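PDB 3SUL: cerato-platanin-like protein from Moniliophthora perniciosa, which is of unknown function but belongs to the cerato-platanin family of secreted proteins, built on a double-psi beta barrel. Local coordinates for residues N29-L32 with T33-Y36; Q17-G20 with T21-C24; N99-A102 with V103-N107. All coordinates share one frame; numbering follows the deposited sequence.

Contact 1. Residues N29-L32 with T33-Y36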
ATOM      1  N   ASN A  29       8.631   4.028 -13.530  1.00 17.24           N
ATOM      2  CA  ASN A  29       8.311   3.908 -12.108  1.00 18.37           C
ATOM      3  C   ASN A  29       7.392   2.757 -11.787  1.00 17.23           C
ATOM      4  O   ASN A  29       7.055   2.549 -10.651  1.00 20.28           O
ATOM      5  CB  ASN A  29       7.668   5.187 -11.643  1.00 17.42           C
ATOM      6  CG  ASN A  29       8.611   6.344 -11.784  1.00 22.27           C
ATOM      7  OD1 ASN A  29       9.796   6.179 -11.516  1.00 21.72           O
ATOM      8  ND2 ASN A  29       8.127   7.499 -12.313  1.00 20.61           N
ATOM      9  N   GLY A  30       6.835   2.131 -12.828  1.00 17.46           N
ATOM     10  CA  GLY A  30       5.815   1.145 -12.605  1.00 15.88           C
ATOM     11  C   GLY A  30       6.400  -0.140 -12.065  1.00 13.85           C
ATOM     12  O   GLY A  30       7.524  -0.458 -12.353  1.00 15.13           O
ATOM     13  N   MET A  31       5.524  -0.901 -11.392  1.00 13.50           N
ATOM     14  CA  MET A  31       6.014  -2.103 -10.724  1.00 11.17           C
ATOM     15  C   MET A  31       6.276  -3.139 -11.760  1.00 13.01           C
ATOM     16  O   MET A  31       7.185  -3.947 -11.509  1.00 13.62           O
ATOM     17  CB  MET A  31       4.968  -2.575  -9.740  1.00 11.22           C
ATOM     18  CG  MET A  31       4.623  -1.491  -8.665  1.00 12.88           C
ATOM     19  SD  MET A  31       6.077  -1.135  -7.724  1.00 18.61           S
ATOM     20  CE  MET A  31       6.224  -2.711  -6.813  1.00 17.49           C
ATOM     21  N   LEU A  32       5.565  -3.148 -12.901  1.00 12.65           N
ATOM     22  CA  LEU A  32       5.917  -4.164 -13.969  1.00 13.75           C
ATOM     23  C   LEU A  32       7.366  -3.986 -14.375  1.00 14.92           C
ATOM     24  O   LEU A  32       8.145  -4.947 -14.532  1.00 14.04           O
ATOM     25  CB  LEU A  32       4.983  -4.047 -15.169  1.00 12.70           C
ATOM     26  CG  LEU A  32       3.520  -4.283 -14.842  1.00 13.63           C
ATOM     27  CD1 LEU A  32       2.652  -3.854 -16.016  1.00 15.24           C
ATOM     28  CD2 LEU A  32       3.238  -5.777 -14.513  1.00 15.99           C
ATOM     29  N   THR A  33       7.769  -2.729 -14.644  1.00 13.08           N
ATOM     30  CA  THR A  33       9.090  -2.440 -15.100  1.00 15.77           C
ATOM     31  C   THR A  33      10.092  -2.890 -14.078  1.00 16.79           C
ATOM     32  O   THR A  33      11.176  -3.285 -14.431  1.00 19.67           O
ATOM     33  CB  THR A  33       9.161  -0.965 -15.381  1.00 16.00           C
ATOM     34  OG1 THR A  33       8.002  -0.713 -16.212  1.00 14.57           O
ATOM     35  CG2 THR A  33      10.470  -0.633 -16.141  1.00 17.28           C
ATOM     36  N   LYS A  34       9.718  -2.766 -12.820  1.00 17.08           N
ATOM     37  CA  LYS A  34      10.647  -3.059 -11.689  1.00 18.09           C
ATOM     38  C   LYS A  34      10.630  -4.526 -11.441  1.00 20.13           C
ATOM     39  O   LYS A  34      11.326  -4.977 -10.539  1.00 23.25           O
ATOM     40  CB  LYS A  34      10.197  -2.347 -10.432  1.00 18.47           C
ATOM     41  CG  LYS A  34      10.349  -0.858 -10.595  1.00 14.55           C
ATOM     42  CD  LYS A  34       9.634  -0.082  -9.529  1.00 17.50           C
ATOM     43  CE  LYS A  34      10.130   1.356  -9.648  1.00 18.58           C
ATOM     44  NZ  LYS A  34       9.221   2.357  -8.944  1.00 20.24           N
ATOM     45  N   GLY A  35       9.871  -5.257 -12.259  1.00 18.71           N
ATOM     46  CA  GLY A  35       9.986  -6.725 -12.302  1.00 19.23           C
ATOM     47  C   GLY A  35       8.921  -7.474 -11.540  1.00 18.58           C
ATOM     48  O   GLY A  35       9.059  -8.725 -11.305  1.00 20.56           O
ATOM     49  N   TYR A  36       7.870  -6.754 -11.127  1.00 16.80           N
ATOM     50  CA  TYR A  36       6.780  -7.361 -10.453  1.00 15.98           C
ATOM     51  C   TYR A  36       5.595  -7.508 -11.321  1.00 16.28           C
ATOM     52  O   TYR A  36       4.952  -6.528 -11.673  1.00 18.32           O
ATOM     53  CB  TYR A  36       6.395  -6.522  -9.237  1.00 16.64           C
ATOM     54  CG  TYR A  36       7.608  -6.288  -8.360  1.00 15.08           C
ATOM     55  CD1 TYR A  36       8.037  -7.283  -7.446  1.00 16.33           C
ATOM     56  CD2 TYR A  36       8.326  -5.093  -8.406  1.00 12.23           C
ATOM     57  CE1 TYR A  36       9.153  -7.088  -6.667  1.00 15.24           C
ATOM     58  CE2 TYR A  36       9.459  -4.878  -7.556  1.00 16.11           C
ATOM     59  CZ  TYR A  36       9.848  -5.882  -6.680  1.00 17.54           C
ATOM     60  OH  TYR A  36      10.920  -5.703  -5.833  1.00 18.28           O
TER
HETATM   61  O   HOH W   1      10.387   4.693  -9.205  1.00 26.38           O
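Lys34 lies back across the carbonyls of Asn29, Gly30 and Met31, and its side chain can be followed atom by atom along them. Lys34 CB starts beside Met31 O, at 3.6 Å. Lys34 CG, anti to the carbonyl carbon of its own residue (chi1 -68°), moves on to Gly30 O, which lies 3.4 Å from it. Lys34 CD stays beside that same Gly30 oxygen and also passes Met31 SD at 4.1 Å, the side chains crossing at a slant. The extended chain then carries Lys34 CE over to Asn29 O at 3.4 Å, and Lys34 NZ hydrogen-bonds this oxygen at 2.8 Å, from a position 48° out of the carbonyl plane. A water accepts from Lys34 NZ and donates to Asn29 OD1, a second link between the two residues; Asn29 ND2 is held by Glu58.

The backbone turns back as a type I beta turn from Leu32 to Gly35, in the loop between strands 4-8 and 45-49 of this double-psi beta barrel protein. Gly35 N closes it on Leu32 O. The positive phi of Gly35 would press a beta carbon into the carbonyl oxygen of Lys34. Just beyond, Tyr36 N donates to Met31 O at 2.9 Å, an almost straight bond (161° at the hydrogen), and the same oxygen lies near the plane of the tyrosine ring, at its edge.

Met31 is bent at both chi2 and chi3, which turns CE toward that ring and sets it 3.6 Å from Tyr36 CD2. A serine in place of Tyr36 would probably keep the backbone bond but leave that side of the Met31 methyl without its packing partner. Leu32 CD2 rests 3.4 Å from Tyr36 O, and Leu32 CA makes a CH...O contact with that oxygen.

Contact 2. Residues Q17-G20 with T21-C24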
ATOM      1  N   GLN A  17      -3.371 -10.181  -8.571  1.00 15.32           N
ATOM      2  CA  GLN A  17      -3.799  -8.966  -9.218  1.00 15.90           C
ATOM      3  C   GLN A  17      -2.598  -8.401  -9.976  1.00 14.35           C
ATOM      4  O   GLN A  17      -1.480  -8.215  -9.463  1.00 14.19           O
ATOM      5  CB  GLN A  17      -4.281  -7.987  -8.165  1.00 17.64           C
ATOM      6  CG  GLN A  17      -4.752  -6.679  -8.755  1.00 19.41           C
ATOM      7  CD  GLN A  17      -6.136  -6.839  -9.390  1.00 25.01           C
ATOM      8  OE1 GLN A  17      -6.787  -7.818  -9.092  1.00 26.11           O
ATOM      9  NE2 GLN A  17      -6.567  -5.893 -10.244  1.00 25.72           N
ATOM     10  N   SER A  18      -2.804  -8.208 -11.255  1.00 14.91           N
ATOM     11  CA  SER A  18      -1.751  -7.699 -12.118  1.00 14.71           C
ATOM     12  C   SER A  18      -1.442  -6.244 -11.909  1.00 13.10           C
ATOM     13  O   SER A  18      -2.368  -5.398 -11.743  1.00 14.80           O
ATOM     14  CB  SER A  18      -2.225  -7.821 -13.570  1.00 14.06           C
ATOM     15  OG  SER A  18      -1.249  -7.274 -14.432  1.00 14.91           O
ATOM     16  N   PHE A  19      -0.146  -5.966 -11.930  1.00 13.38           N
ATOM     17  CA  PHE A  19       0.288  -4.574 -11.876  1.00 12.38           C
ATOM     18  C   PHE A  19      -0.129  -3.804 -13.115  1.00 14.41           C
ATOM     19  O   PHE A  19      -0.183  -2.570 -13.105  1.00 13.95           O
ATOM     20  CB  PHE A  19       1.735  -4.394 -11.593  1.00 14.83           C
ATOM     21  CG  PHE A  19       2.042  -4.465 -10.150  1.00 13.30           C
ATOM     22  CD1 PHE A  19       1.502  -3.526  -9.299  1.00 13.50           C
ATOM     23  CD2 PHE A  19       2.772  -5.553  -9.647  1.00 13.14           C
ATOM     24  CE1 PHE A  19       1.726  -3.575  -7.923  1.00 14.59           C
ATOM     25  CE2 PHE A  19       3.045  -5.617  -8.314  1.00 13.25           C
ATOM     26  CZ  PHE A  19       2.496  -4.643  -7.432  1.00 12.81           C
ATOM     27  N   GLY A  20      -0.566  -4.537 -14.116  1.00 13.13           N
ATOM     28  CA  GLY A  20      -1.219  -3.871 -15.230  1.00 15.43           C
ATOM     29  C   GLY A  20      -2.496  -3.143 -14.933  1.00 15.61           C
ATOM     30  O   GLY A  20      -2.913  -2.378 -15.755  1.00 17.70           O
ATOM     31  N   THR A  21      -3.149  -3.445 -13.825  1.00 16.31           N
ATOM     32  CA  THR A  21      -4.510  -2.972 -13.483  1.00 15.20           C
ATOM     33  C   THR A  21      -4.417  -1.715 -12.658  1.00 17.32           C
ATOM     34  O   THR A  21      -5.443  -1.237 -12.203  1.00 18.86           O
ATOM     35  CB  THR A  21      -5.254  -4.016 -12.662  1.00 16.72           C
ATOM     36  OG1 THR A  21      -4.605  -4.234 -11.391  1.00 15.02           O
ATOM     37  CG2 THR A  21      -5.328  -5.379 -13.438  1.00 16.39           C
ATOM     38  N   VAL A  22      -3.192  -1.277 -12.350  1.00 16.19           N
ATOM     39  CA  VAL A  22      -2.996  -0.132 -11.476  1.00 17.07           C
ATOM     40  C   VAL A  22      -2.161   0.945 -12.151  1.00 15.27           C
ATOM     41  O   VAL A  22      -1.604   0.791 -13.234  1.00 15.70           O
ATOM     42  CB  VAL A  22      -2.379  -0.527 -10.053  1.00 15.80           C
ATOM     43  CG1 VAL A  22      -3.274  -1.416  -9.271  1.00 15.70           C
ATOM     44  CG2 VAL A  22      -0.948  -1.181 -10.207  1.00 14.03           C
ATOM     45  N   ALA A  23      -2.086   2.116 -11.500  1.00 15.28           N
ATOM     46  CA  ALA A  23      -1.390   3.241 -12.067  1.00 16.02           C
ATOM     47  C   ALA A  23       0.024   2.872 -12.171  1.00 15.26           C
ATOM     48  O   ALA A  23       0.680   3.288 -13.101  1.00 17.24           O
ATOM     49  CB  ALA A  23      -1.488   4.498 -11.154  1.00 16.98           C
ATOM     50  N   CYS A  24       0.512   2.023 -11.238  1.00 15.31           N
ATOM     51  CA  CYS A  24       1.920   1.767 -11.244  1.00 14.25           C
ATOM     52  C   CYS A  24       2.251   0.505 -12.020  1.00 15.96           C
ATOM     53  O   CYS A  24       2.819  -0.423 -11.511  1.00 15.79           O
ATOM     54  CB  CYS A  24       2.449   1.650  -9.842  1.00 13.94           C
ATOM     55  SG  CYS A  24       2.174   3.195  -8.931  1.00 19.25           S
TER
HETATM   56  O   HOH W   2      -3.802   0.040 -15.405  1.00 38.79           O
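Between Gln17-Gly20 and Thr21-Cys24 the chain bends so that the end-to-end directions of the two segments lie 67° apart, through a short 3-10 turn in which Thr21 N donates to Ser18 O at 3.0 Å and Val22 N reaches Phe19 O only weakly. Ser18 OG accepts from Gly20 N, completing an ST turn at the entrance.

Thr21 carries the polar part of the contact. Its OG1 lies between its own backbone N and carbonyl carbon (chi1 64°), a position that brings it in front of Ser18 O, to which it donates at 2.5 Å, a short bond directed nearly along the carbonyl bond. From Gln17, whose chain bends at chi2, NE2 comes across to donate to Thr21 OG1 at 2.8 Å, with the hydroxyl 17° out of the amide plane. Phe19 and Val22 form the apolar part: Val22 CG2 meets the ring at its edge and in its plane, 3.5 Å from Phe19 CD1. Outside the two segments the Phe19 ring also meets that of Phe39.

Ser18 O is thus gripped by two donors of a single residue. With the threonine proton spent on that carbonyl, OG1 meets Gln17 as an acceptor, which is consistent with the amide being turned with its NH2 toward Thr21, as is a weak bond between Gln17 OE1 and Asn14 ND2; the paired bonds are likely to polarise the hydroxyl further.

Contact 3. Residues N99-A102 with V103-N107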
ATOM      1  N   ASN A  99      -4.711  -5.610  14.778  1.00 28.53           N
ATOM      2  CA  ASN A  99      -4.837  -6.840  15.521  1.00 29.15           C
ATOM      3  C   ASN A  99      -6.232  -7.456  15.285  1.00 29.14           C
ATOM      4  O   ASN A  99      -7.001  -7.771  16.222  1.00 29.26           O
ATOM      5  CB  ASN A  99      -4.435  -6.624  16.979  1.00 29.96           C
ATOM      6  CG  ASN A  99      -2.904  -6.766  17.181  1.00 28.07           C
ATOM      7  OD1 ASN A  99      -2.215  -7.461  16.412  1.00 28.38           O
ATOM      8  ND2 ASN A  99      -2.379  -6.109  18.223  1.00 27.13           N
ATOM      9  N   GLY A 100      -6.541  -7.520  13.988  1.00 28.54           N
ATOM     10  CA  GLY A 100      -7.664  -8.259  13.434  1.00 28.76           C
ATOM     11  C   GLY A 100      -8.971  -7.497  13.471  1.00 29.24           C
ATOM     12  O   GLY A 100     -10.018  -8.114  13.695  1.00 29.90           O
ATOM     13  N   GLN A 101      -8.944  -6.173  13.290  1.00 28.39           N
ATOM     14  CA  GLN A 101     -10.172  -5.357  13.402  1.00 28.93           C
ATOM     15  C   GLN A 101     -10.372  -4.578  12.140  1.00 27.23           C
ATOM     16  O   GLN A 101     -10.983  -3.517  12.101  1.00 28.00           O
ATOM     17  CB  GLN A 101     -10.100  -4.363  14.566  1.00 27.45           C
ATOM     18  CG  GLN A 101      -9.826  -5.025  15.861  1.00 30.26           C
ATOM     19  CD  GLN A 101      -9.804  -4.023  16.960  1.00 32.00           C
ATOM     20  OE1 GLN A 101      -8.780  -3.328  17.191  1.00 36.79           O
ATOM     21  NE2 GLN A 101     -10.943  -3.892  17.634  1.00 26.36           N
ATOM     22  N   ALA A 102      -9.808  -5.120  11.081  1.00 28.07           N
ATOM     23  CA  ALA A 102      -9.971  -4.538   9.766  1.00 26.93           C
ATOM     24  C   ALA A 102     -11.457  -4.473   9.339  1.00 26.75           C
ATOM     25  O   ALA A 102     -11.999  -3.433   8.983  1.00 27.04           O
ATOM     26  CB  ALA A 102      -9.177  -5.424   8.792  1.00 24.64           C
ATOM     27  N   VAL A 103     -12.103  -5.629   9.344  1.00 25.65           N
ATOM     28  CA  VAL A 103     -13.566  -5.675   9.087  1.00 25.97           C
ATOM     29  C   VAL A 103     -14.400  -4.845  10.078  1.00 26.26           C
ATOM     30  O   VAL A 103     -15.282  -4.069   9.647  1.00 29.04           O
ATOM     31  CB  VAL A 103     -13.994  -7.125   9.002  1.00 23.88           C
ATOM     32  CG1 VAL A 103     -15.440  -7.242   8.855  1.00 24.65           C
ATOM     33  CG2 VAL A 103     -13.224  -7.823   7.809  1.00 22.84           C
ATOM     34  N   ALA A 104     -14.072  -4.921  11.360  1.00 27.26           N
ATOM     35  CA  ALA A 104     -14.861  -4.274  12.401  1.00 28.32           C
ATOM     36  C   ALA A 104     -14.726  -2.745  12.391  1.00 29.16           C
ATOM     37  O   ALA A 104     -15.700  -2.006  12.653  1.00 29.25           O
ATOM     38  CB  ALA A 104     -14.480  -4.841  13.770  1.00 29.28           C
ATOM     39  N   LEU A 105     -13.524  -2.242  12.125  1.00 28.89           N
ATOM     40  CA  LEU A 105     -13.334  -0.781  12.114  1.00 29.20           C
ATOM     41  C   LEU A 105     -13.522  -0.123  10.749  1.00 28.32           C
ATOM     42  O   LEU A 105     -13.931   1.014  10.685  1.00 29.08           O
ATOM     43  CB  LEU A 105     -11.975  -0.397  12.688  1.00 28.63           C
ATOM     44  CG  LEU A 105     -11.781  -0.823  14.141  1.00 30.49           C
ATOM     45  CD1 LEU A 105     -10.373  -0.444  14.494  1.00 30.24           C
ATOM     46  CD2 LEU A 105     -12.828  -0.105  15.011  1.00 29.91           C
ATOM     47  N   GLY A 106     -13.175  -0.848   9.680  1.00 28.15           N
ATOM     48  CA  GLY A 106     -13.336  -0.397   8.288  1.00 28.14           C
ATOM     49  C   GLY A 106     -12.504   0.790   7.818  1.00 30.47           C
ATOM     50  O   GLY A 106     -11.947   0.797   6.699  1.00 30.76           O
ATOM     51  N   ASN A 107     -12.440   1.819   8.652  1.00 29.76           N
ATOM     52  CA  ASN A 107     -11.498   2.895   8.403  1.00 29.88           C
ATOM     53  C   ASN A 107     -10.912   3.279   9.743  1.00 30.37           C
ATOM     54  O   ASN A 107     -11.617   3.376  10.759  1.00 30.17           O
ATOM     55  CB  ASN A 107     -12.139   4.112   7.677  1.00 30.81           C
ATOM     56  CG  ASN A 107     -11.195   5.371   7.601  1.00 34.27           C
ATOM     57  OD1 ASN A 107     -10.677   5.693   6.530  1.00 42.43           O
ATOM     58  ND2 ASN A 107     -10.996   6.088   8.733  1.00 35.88           N
TER
HETATM   59  O   HOH W   3     -12.783  -7.543  12.365  1.00 28.45           O
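Leu105 folds back onto Gln101: its CB is 3.3 Å from Gln101 O, and CD1 lies 3.9 Å from Gln101 CB. That placement follows from chi1 of -61°, which puts Leu105 CG anti to the carbonyl carbon and alongside the backbone N, 3.5 Å from Gln101 O. The backbone makes the same connection, Leu105 N donating to Gln101 O at 2.8 Å with 156° at the hydrogen. One residue on, Gly106 N donates to Ala102 O at 2.9 Å.

These two bonds define helix 102-105, little more than one turn, with Gln101 at its N-cap position. Gly106 leaves the helical conformation with positive phi, and the chain passes on into strand 107-115 of the double-psi beta barrel. At the other end a water donates to Gly100 O and accepts from Ala104 N, each at 3.1 Å, linking the approach to an N-H of the first turn.

Farther out, helix 91-98 sets the start of this turn. Asp95 OD1 is hydrogen-bonded to Ala102 N, Thr98 OG1 to Gln101 N, and the methyl of Ala102 packs on Gln91 and Met94. Asn99, with positive phi, ends that preceding helix in a Schellman motif, its OD1 hydrogen-bonded to Lys73 NZ. Trp68 of strand 63-68 touches both Gln101 and Leu105.

From the N terminus, strand 4-8 leads into the long loop before strand 45-49, where contact 2 closes its turn at 17-24 and contact 1 follows at 29-36. The three contacts are in series; none nests in or crosses another. Contacts 1 and 2 nevertheless touch: Met31 N probably hydrogen-bonds Cys24 O at 2.7 Å, and Phe19 packs against Met31 and Leu32, which joins both turns into one folded loop that the Cys24-Cys60 disulfide ties to a later part of the chain. Contact 3, linking helix 91-98 to strand 107-115, stands apart, its centre about 30 Å from that of contact 1, the two lying on opposite sides of the chain's centre.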